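Local coordinates for DUF3298 domain-containing protein (Pseudomonas aeruginosa, PDB 4E72), which is of unknown function but belongs to the DUF3298 family and is probably an exported, possibly lipid-attached, bacterial protein, at residues L36-E41 with G97-E102; A69-Q74 with S85-K90; A166-T171 with I196-Y201. All coordinates share one frame; numbering follows the deposited sequence.

Interaction 1. Residues L36-E41 with G97-E102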
# COMPACT_ATOMS: atom_id res chain seq x y z
N LEU A 36 2.73 9.76 9.39
CA LEU A 36 1.63 10.11 10.26
C LEU A 36 1.78 9.63 11.69
O LEU A 36 2.30 8.53 11.94
CB LEU A 36 0.33 9.46 9.73
CG LEU A 36 -0.20 9.83 8.36
CD1 LEU A 36 -1.23 8.82 7.92
CD2 LEU A 36 -0.80 11.24 8.34
N LYS A 37 1.22 10.42 12.62
CA LYS A 37 1.09 10.13 14.04
C LYS A 37 -0.39 10.26 14.40
O LYS A 37 -1.09 11.09 13.82
CB LYS A 37 1.97 11.03 14.90
CG LYS A 37 3.27 10.35 15.31
CD LYS A 37 4.09 11.20 16.26
CE LYS A 37 5.45 10.60 16.51
NZ LYS A 37 6.26 11.44 17.44
N PHE A 38 -0.87 9.40 15.30
CA PHE A 38 -2.26 9.37 15.75
C PHE A 38 -2.29 9.66 17.27
O PHE A 38 -1.92 8.78 18.06
CB PHE A 38 -2.93 8.03 15.39
CG PHE A 38 -3.08 7.73 13.91
CD1 PHE A 38 -2.08 7.08 13.20
CD2 PHE A 38 -4.26 8.06 13.24
CE1 PHE A 38 -2.24 6.77 11.85
CE2 PHE A 38 -4.41 7.77 11.87
CZ PHE A 38 -3.40 7.12 11.19
N PRO A 39 -2.65 10.90 17.68
CA PRO A 39 -2.65 11.23 19.12
C PRO A 39 -3.57 10.33 19.98
O PRO A 39 -3.19 9.99 21.10
CB PRO A 39 -3.12 12.69 19.15
CG PRO A 39 -2.82 13.22 17.79
CD PRO A 39 -3.05 12.07 16.87
N ASP A 40 -4.76 9.95 19.45
CA ASP A 40 -5.75 9.12 20.14
C ASP A 40 -5.44 7.62 20.08
O ASP A 40 -5.85 6.90 20.99
CB ASP A 40 -7.15 9.38 19.58
CG ASP A 40 -7.64 10.80 19.79
OD1 ASP A 40 -7.22 11.70 19.02
OD2 ASP A 40 -8.44 11.02 20.73
N GLU A 41 -4.72 7.15 19.04
CA GLU A 41 -4.33 5.74 18.87
C GLU A 41 -2.78 5.64 18.73
O GLU A 41 -2.29 5.38 17.63
CB GLU A 41 -5.06 5.13 17.65
CG GLU A 41 -5.15 3.61 17.64
CD GLU A 41 -6.16 2.97 18.57
OE1 GLU A 41 -7.10 3.66 19.03
OE2 GLU A 41 -6.04 1.74 18.79
N GLY A 97 -15.01 2.24 12.24
CA GLY A 97 -13.95 1.90 13.18
C GLY A 97 -12.67 1.40 12.54
O GLY A 97 -11.73 1.03 13.26
N LEU A 98 -12.60 1.37 11.20
CA LEU A 98 -11.41 0.95 10.45
C LEU A 98 -10.59 2.14 9.96
O LEU A 98 -11.17 3.16 9.58
CB LEU A 98 -11.76 0.08 9.23
CG LEU A 98 -12.60 -1.20 9.39
CD1 LEU A 98 -12.63 -1.95 8.08
CD2 LEU A 98 -12.04 -2.12 10.44
N VAL A 99 -9.25 2.01 9.96
CA VAL A 99 -8.35 3.04 9.41
C VAL A 99 -7.62 2.39 8.24
O VAL A 99 -6.95 1.39 8.45
CB VAL A 99 -7.36 3.70 10.42
CG1 VAL A 99 -6.67 4.92 9.81
CG2 VAL A 99 -8.07 4.09 11.71
N ILE A 100 -7.81 2.90 7.02
CA ILE A 100 -7.13 2.33 5.85
C ILE A 100 -5.99 3.27 5.49
O ILE A 100 -6.23 4.38 5.07
CB ILE A 100 -8.05 2.02 4.63
CG1 ILE A 100 -9.40 1.35 5.00
CG2 ILE A 100 -7.28 1.27 3.51
CD1 ILE A 100 -9.40 0.09 5.89
N ILE A 101 -4.77 2.83 5.75
CA ILE A 101 -3.55 3.59 5.49
C ILE A 101 -2.94 3.08 4.20
O ILE A 101 -2.72 1.87 4.07
CB ILE A 101 -2.54 3.52 6.68
CG1 ILE A 101 -3.17 4.18 7.95
CG2 ILE A 101 -1.21 4.21 6.32
CD1 ILE A 101 -2.53 3.79 9.24
N GLU A 102 -2.68 4.00 3.25
CA GLU A 102 -2.02 3.68 1.99
C GLU A 102 -0.55 4.11 2.07
O GLU A 102 -0.24 5.23 2.50
CB GLU A 102 -2.70 4.34 0.78
CG GLU A 102 -2.35 3.60 -0.50
CD GLU A 102 -2.95 4.05 -1.82
OE1 GLU A 102 -4.12 4.51 -1.84
OE2 GLU A 102 -2.27 3.86 -2.85

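Interaction 2. Residues A69-Q74 with S85-K90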
# COMPACT_ATOMS: atom_id res chain seq x y z
N ALA A 69 14.50 7.77 11.10
CA ALA A 69 15.64 8.70 11.22
C ALA A 69 16.95 7.94 11.01
O ALA A 69 17.87 8.48 10.41
CB ALA A 69 15.64 9.38 12.58
N ALA A 70 17.03 6.68 11.52
CA ALA A 70 18.22 5.84 11.30
C ALA A 70 18.33 5.49 9.80
O ALA A 70 19.43 5.52 9.26
CB ALA A 70 18.16 4.58 12.16
N TYR A 71 17.19 5.21 9.14
CA TYR A 71 17.17 4.90 7.69
C TYR A 71 17.66 6.11 6.86
O TYR A 71 18.48 5.94 5.97
CB TYR A 71 15.77 4.46 7.20
CG TYR A 71 15.68 4.40 5.69
CD1 TYR A 71 16.29 3.37 4.97
CD2 TYR A 71 15.04 5.40 4.96
CE1 TYR A 71 16.26 3.34 3.58
CE2 TYR A 71 15.03 5.40 3.57
CZ TYR A 71 15.62 4.35 2.88
OH TYR A 71 15.55 4.27 1.52
N GLU A 72 17.11 7.29 7.13
CA GLU A 72 17.44 8.54 6.44
C GLU A 72 18.95 8.82 6.55
O GLU A 72 19.60 9.04 5.54
CB GLU A 72 16.58 9.69 7.00
CG GLU A 72 17.19 11.07 6.85
CD GLU A 72 16.22 12.16 7.22
OE1 GLU A 72 16.12 12.48 8.43
OE2 GLU A 72 15.51 12.65 6.31
N ARG A 73 19.51 8.72 7.77
CA ARG A 73 20.93 8.88 8.08
C ARG A 73 21.77 7.85 7.29
O ARG A 73 22.75 8.24 6.64
CB ARG A 73 21.14 8.74 9.61
CG ARG A 73 22.57 8.62 10.11
CD ARG A 73 22.64 8.82 11.62
NE ARG A 73 21.92 7.80 12.39
CZ ARG A 73 20.83 8.01 13.13
NH1 ARG A 73 20.29 9.23 13.18
NH2 ARG A 73 20.27 7.02 13.81
N GLN A 74 21.38 6.55 7.34
CA GLN A 74 22.10 5.51 6.61
C GLN A 74 22.07 5.74 5.07
O GLN A 74 23.11 5.69 4.43
CB GLN A 74 21.57 4.12 6.96
CG GLN A 74 22.43 3.00 6.36
CD GLN A 74 21.85 1.62 6.55
OE1 GLN A 74 20.96 1.38 7.37
NE2 GLN A 74 22.37 0.67 5.80
N SER A 85 15.30 8.67 -2.25
CA SER A 85 14.40 7.75 -1.58
C SER A 85 13.21 8.54 -1.03
O SER A 85 13.40 9.56 -0.35
CB SER A 85 15.14 6.97 -0.49
OG SER A 85 14.26 6.20 0.30
N TYR A 86 11.98 8.09 -1.39
CA TYR A 86 10.69 8.68 -0.99
C TYR A 86 9.88 7.65 -0.28
O TYR A 86 9.73 6.54 -0.79
CB TYR A 86 9.88 9.20 -2.21
CG TYR A 86 10.49 10.36 -2.97
CD1 TYR A 86 11.49 10.15 -3.91
CD2 TYR A 86 10.00 11.65 -2.81
CE1 TYR A 86 12.06 11.22 -4.62
CE2 TYR A 86 10.55 12.73 -3.52
CZ TYR A 86 11.57 12.50 -4.43
OH TYR A 86 12.11 13.55 -5.14
N LEU A 87 9.33 8.00 0.88
CA LEU A 87 8.46 7.14 1.68
C LEU A 87 7.25 7.95 2.11
O LEU A 87 7.40 9.09 2.60
CB LEU A 87 9.17 6.56 2.92
CG LEU A 87 10.25 5.50 2.70
CD1 LEU A 87 11.00 5.28 4.00
CD2 LEU A 87 9.66 4.18 2.21
N GLN A 88 6.07 7.38 1.93
CA GLN A 88 4.86 8.11 2.28
C GLN A 88 3.77 7.19 2.83
O GLN A 88 3.49 6.10 2.29
CB GLN A 88 4.33 8.90 1.07
CG GLN A 88 3.10 9.73 1.39
CD GLN A 88 2.38 10.12 0.15
OE1 GLN A 88 2.70 11.12 -0.48
NE2 GLN A 88 1.37 9.35 -0.22
N ALA A 89 3.14 7.67 3.90
CA ALA A 89 2.00 7.05 4.57
C ALA A 89 0.91 8.08 4.68
O ALA A 89 1.17 9.21 5.16
CB ALA A 89 2.40 6.55 5.95
N LYS A 90 -0.27 7.75 4.16
CA LYS A 90 -1.45 8.63 4.22
C LYS A 90 -2.72 7.82 4.47
O LYS A 90 -2.82 6.65 4.06
CB LYS A 90 -1.60 9.54 2.98
CG LYS A 90 -1.83 8.83 1.65
CD LYS A 90 -2.38 9.79 0.60
CE LYS A 90 -3.11 9.05 -0.50
NZ LYS A 90 -3.77 9.98 -1.46

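Interaction 3. Residues A166-T171 with I196-Y201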
# COMPACT_ATOMS: atom_id res chain seq x y z
N ALA A 166 -5.62 -10.74 -26.61
CA ALA A 166 -5.12 -12.01 -26.08
C ALA A 166 -3.61 -12.01 -25.86
O ALA A 166 -3.16 -12.69 -24.95
CB ALA A 166 -5.52 -13.16 -27.00
N ASP A 167 -2.84 -11.22 -26.66
CA ASP A 167 -1.38 -11.12 -26.52
C ASP A 167 -0.99 -10.51 -25.16
O ASP A 167 -0.06 -11.00 -24.52
CB ASP A 167 -0.74 -10.34 -27.68
CG ASP A 167 0.71 -10.69 -27.98
OD1 ASP A 167 1.34 -11.43 -27.17
OD2 ASP A 167 1.23 -10.23 -29.03
N PHE A 168 -1.74 -9.48 -24.72
CA PHE A 168 -1.59 -8.83 -23.41
C PHE A 168 -1.91 -9.83 -22.29
O PHE A 168 -1.18 -9.89 -21.30
CB PHE A 168 -2.52 -7.61 -23.30
CG PHE A 168 -2.40 -6.84 -22.01
CD1 PHE A 168 -3.11 -7.22 -20.88
CD2 PHE A 168 -1.61 -5.69 -21.94
CE1 PHE A 168 -2.98 -6.51 -19.68
CE2 PHE A 168 -1.52 -4.96 -20.76
CZ PHE A 168 -2.19 -5.38 -19.63
N GLN A 169 -3.01 -10.59 -22.44
CA GLN A 169 -3.48 -11.57 -21.45
C GLN A 169 -2.48 -12.71 -21.23
O GLN A 169 -2.25 -13.08 -20.08
CB GLN A 169 -4.86 -12.13 -21.85
CG GLN A 169 -5.98 -11.14 -21.51
CD GLN A 169 -7.35 -11.62 -21.92
OE1 GLN A 169 -7.72 -12.78 -21.74
NE2 GLN A 169 -8.15 -10.70 -22.47
N LYS A 170 -1.82 -13.21 -22.31
CA LYS A 170 -0.79 -14.26 -22.21
C LYS A 170 0.47 -13.71 -21.55
O LYS A 170 1.14 -14.43 -20.81
CB LYS A 170 -0.44 -14.85 -23.58
CG LYS A 170 -1.61 -15.53 -24.31
CD LYS A 170 -2.29 -16.68 -23.53
CE LYS A 170 -3.77 -16.79 -23.82
NZ LYS A 170 -4.54 -15.65 -23.24
N THR A 171 0.80 -12.43 -21.82
CA THR A 171 1.98 -11.76 -21.26
C THR A 171 1.76 -11.44 -19.77
O THR A 171 2.68 -11.53 -18.97
CB THR A 171 2.29 -10.50 -22.08
OG1 THR A 171 2.57 -10.89 -23.42
CG2 THR A 171 3.46 -9.70 -21.54
N ILE A 196 0.77 -7.35 -13.22
CA ILE A 196 -0.35 -7.74 -14.08
C ILE A 196 -0.48 -6.76 -15.27
O ILE A 196 -1.44 -6.87 -16.06
CB ILE A 196 -1.70 -7.90 -13.31
CG1 ILE A 196 -2.13 -6.58 -12.56
CG2 ILE A 196 -1.69 -9.16 -12.41
CD1 ILE A 196 -3.63 -6.43 -12.31
N ALA A 197 0.47 -5.82 -15.42
CA ALA A 197 0.45 -4.83 -16.51
C ALA A 197 1.79 -4.15 -16.64
O ALA A 197 2.49 -4.08 -15.65
CB ALA A 197 -0.64 -3.78 -16.24
N PRO A 198 2.11 -3.51 -17.79
CA PRO A 198 3.38 -2.74 -17.86
C PRO A 198 3.32 -1.51 -16.95
O PRO A 198 2.23 -1.14 -16.49
CB PRO A 198 3.47 -2.32 -19.34
CG PRO A 198 2.47 -3.14 -20.07
CD PRO A 198 1.38 -3.47 -19.07
N TYR A 199 4.47 -0.86 -16.72
CA TYR A 199 4.61 0.36 -15.89
C TYR A 199 3.68 1.49 -16.33
O TYR A 199 3.24 2.25 -15.47
CB TYR A 199 6.05 0.86 -15.92
CG TYR A 199 6.90 0.37 -14.77
CD1 TYR A 199 7.45 -0.90 -14.77
CD2 TYR A 199 7.22 1.22 -13.71
CE1 TYR A 199 8.21 -1.37 -13.69
CE2 TYR A 199 8.02 0.78 -12.65
CZ TYR A 199 8.50 -0.52 -12.63
OH TYR A 199 9.28 -0.96 -11.59
N SER A 200 3.37 1.62 -17.63
CA SER A 200 2.44 2.64 -18.14
C SER A 200 1.05 2.57 -17.45
O SER A 200 0.41 3.61 -17.30
CB SER A 200 2.26 2.50 -19.65
OG SER A 200 1.75 1.22 -19.97
N TYR A 201 0.61 1.38 -17.00
CA TYR A 201 -0.67 1.20 -16.29
C TYR A 201 -0.53 1.50 -14.78
O TYR A 201 -1.49 1.35 -14.03
CB TYR A 201 -1.24 -0.21 -16.51
CG TYR A 201 -1.72 -0.45 -17.93
CD1 TYR A 201 -0.83 -0.77 -18.94
CD2 TYR A 201 -3.07 -0.31 -18.25
CE1 TYR A 201 -1.26 -0.95 -20.26
CE2 TYR A 201 -3.51 -0.47 -19.57
CZ TYR A 201 -2.61 -0.81 -20.56
OH TYR A 201 -3.04 -1.00 -21.86

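Interaction 1. Residues L36-E41 with G97-E102
Phe-38 meets Val-99 and Ile-101 in a purely apolar contact, and it shows how a single ring just beyond the end of a strand can reach two residues of another. The end of the ring does the touching. Phe-38 CZ lies 4.0 Å from CD1 of Ile-101 and 4.2 Å from CG1 of Val-99, so the two methyls share the far end of the phenyl group, one on the CE1 flank and the other on the CE2 flank. Both approach the ring obliquely, and both aliphatic side chains come from the direction opposite to that of the phenylalanine. Phe-38 reaches them with CG anti to its own carbonyl carbon (chi1 -65°).

The setting is a mixed six-stranded sheet. Strand 30-37 ends just before Phe-38, and strand 84-95 runs between it and strand 98-108. Val-99 and Ile-101, two positions apart on that last strand, direct their side chains to the same face, where Phe-38 also packs on Val-91 of the intervening strand. Helix 44-54 adds Leu-44, which touches both Phe-38 and Ile-101. On the valine, CG1 is the methyl used, anti to the backbone N (chi1 -169°); Ile-101 instead extends its longer branch, through CG1 to CD1. The backbone of Phe-38 is held separately, its N hydrogen-bonded to OD1 of Asp-45 in the same helix.

Interaction 2. Residues A69-Q74 with S85-K90
One turn and a half of helix, residues 69-74, faces residues 85-90 of strand 84-95, and the two backbones exchange no hydrogen bonds. Within the helix, backbone bonds follow the usual i to i+4 pattern, as in the 2.9 Å bond from Gln-74 N to Ala-70 O. Ser-85 and Leu-87 of the strand make their backbone bonds to residues of strand 30-37, among them Asn-32. Because side chains alternate along a strand, Ser-85 and Leu-87 both point toward the helix while Tyr-86 between them points away.

Of residues 69-74, only Tyr-71 reaches residues 85-90. Its CG stands anti to the backbone N (chi1 169°), and the ring extends from the helix to the strand. At its end the phenol OH of Tyr-71 and Ser-85 OG form a short hydrogen bond of 2.6 Å in which either hydroxyl could be the donor. The serine oxygen lies at the ring edge, in the plane of the ring, and is itself anti to its backbone N (chi1 172°). This bond is the polar half of the contact.

Leu-87 supplies the apolar half. Its CD1 methyl comes to 4.1 Å from Tyr-71 CE2 and 4.2 Å from Tyr-71 CD2, approaching the ring obliquely on the flank that also carries the serine. Around them, Leu-53 of helix 44-54 touches the tyrosine and Leu-52 of that helix touches Leu-87. The result is a two-layer alpha+beta arrangement, with helices 44-54 and 68-78 on one face of the mixed sheet.

Interaction 3. Residues A166-T171 with I196-Y201
Phe-168 and Tyr-201 form an edge-to-face aromatic pair, the phenylalanine presenting its edge to the face of the tyrosine. Their centroids are 5.7 Å apart and the planes are inclined at 61°, short of a perpendicular T. The closest atoms of the two rings are Phe-168 CE2 and Tyr-201 CE1, separated by 4.0 Å. The phenylalanine arrives with CG anti to the backbone N (chi1 -177°), carrying the ring out from the short helix toward the loop.

Aliphatic contacts gather at the same end of the phenyl ring. Pro-198 is the nearest, its CD atom 3.7 Å from Phe-168 CE2 and oblique to the ring, while the CB methyl of Ala-197 lies 4.1 Å from Phe-168 CZ at the edge, near the ring plane.

A backbone oxygen, Ile-196 O, also lies 3.9 Å from Phe-168 CZ, without a hydrogen bond.

These contacts lie within the DUF3298 family region, where helix 166-171 meets the loop that connects strands 187-190 and 205-208 of the three-stranded antiparallel sheet. Trp-156 of helix 142-159 touches both Ala-197 and Tyr-201, and Trp-172 meets both the phenylalanine ring and Pro-198, so two tryptophans adjoin this junction.

Hydrogen bonds act within each segment and none crosses between them. Asp-167 O takes both the backbone N and the side chain OG1 of Thr-171, from opposite faces of its carbonyl plane, with OG1 at 2.9 Å. In the loop, Tyr-201 N bonds to Pro-198 O at 3.0 Å, closing the single turn of 3-10 helix that carries the tyrosine.

Overall arrangement
From the N terminus, after strand 12-19, the chain reaches residues 36-41 at the end of strand 30-37, and interaction 1 closes a long loop when strand 98-108 begins, joining these two strands across strand 84-95. Nested inside that loop is interaction 2, a much shorter closure that joins helix 68-78 to strand 84-95. The two contacts touch, and Glu-102 N probably bonds to Lys-90 O. Interaction 3 follows in series, within the family region, and ties helix 166-171 to a loop of the small three-stranded sheet. Its centre lies about 35 Å from that of interaction 1, on the opposite side of the chain's centre.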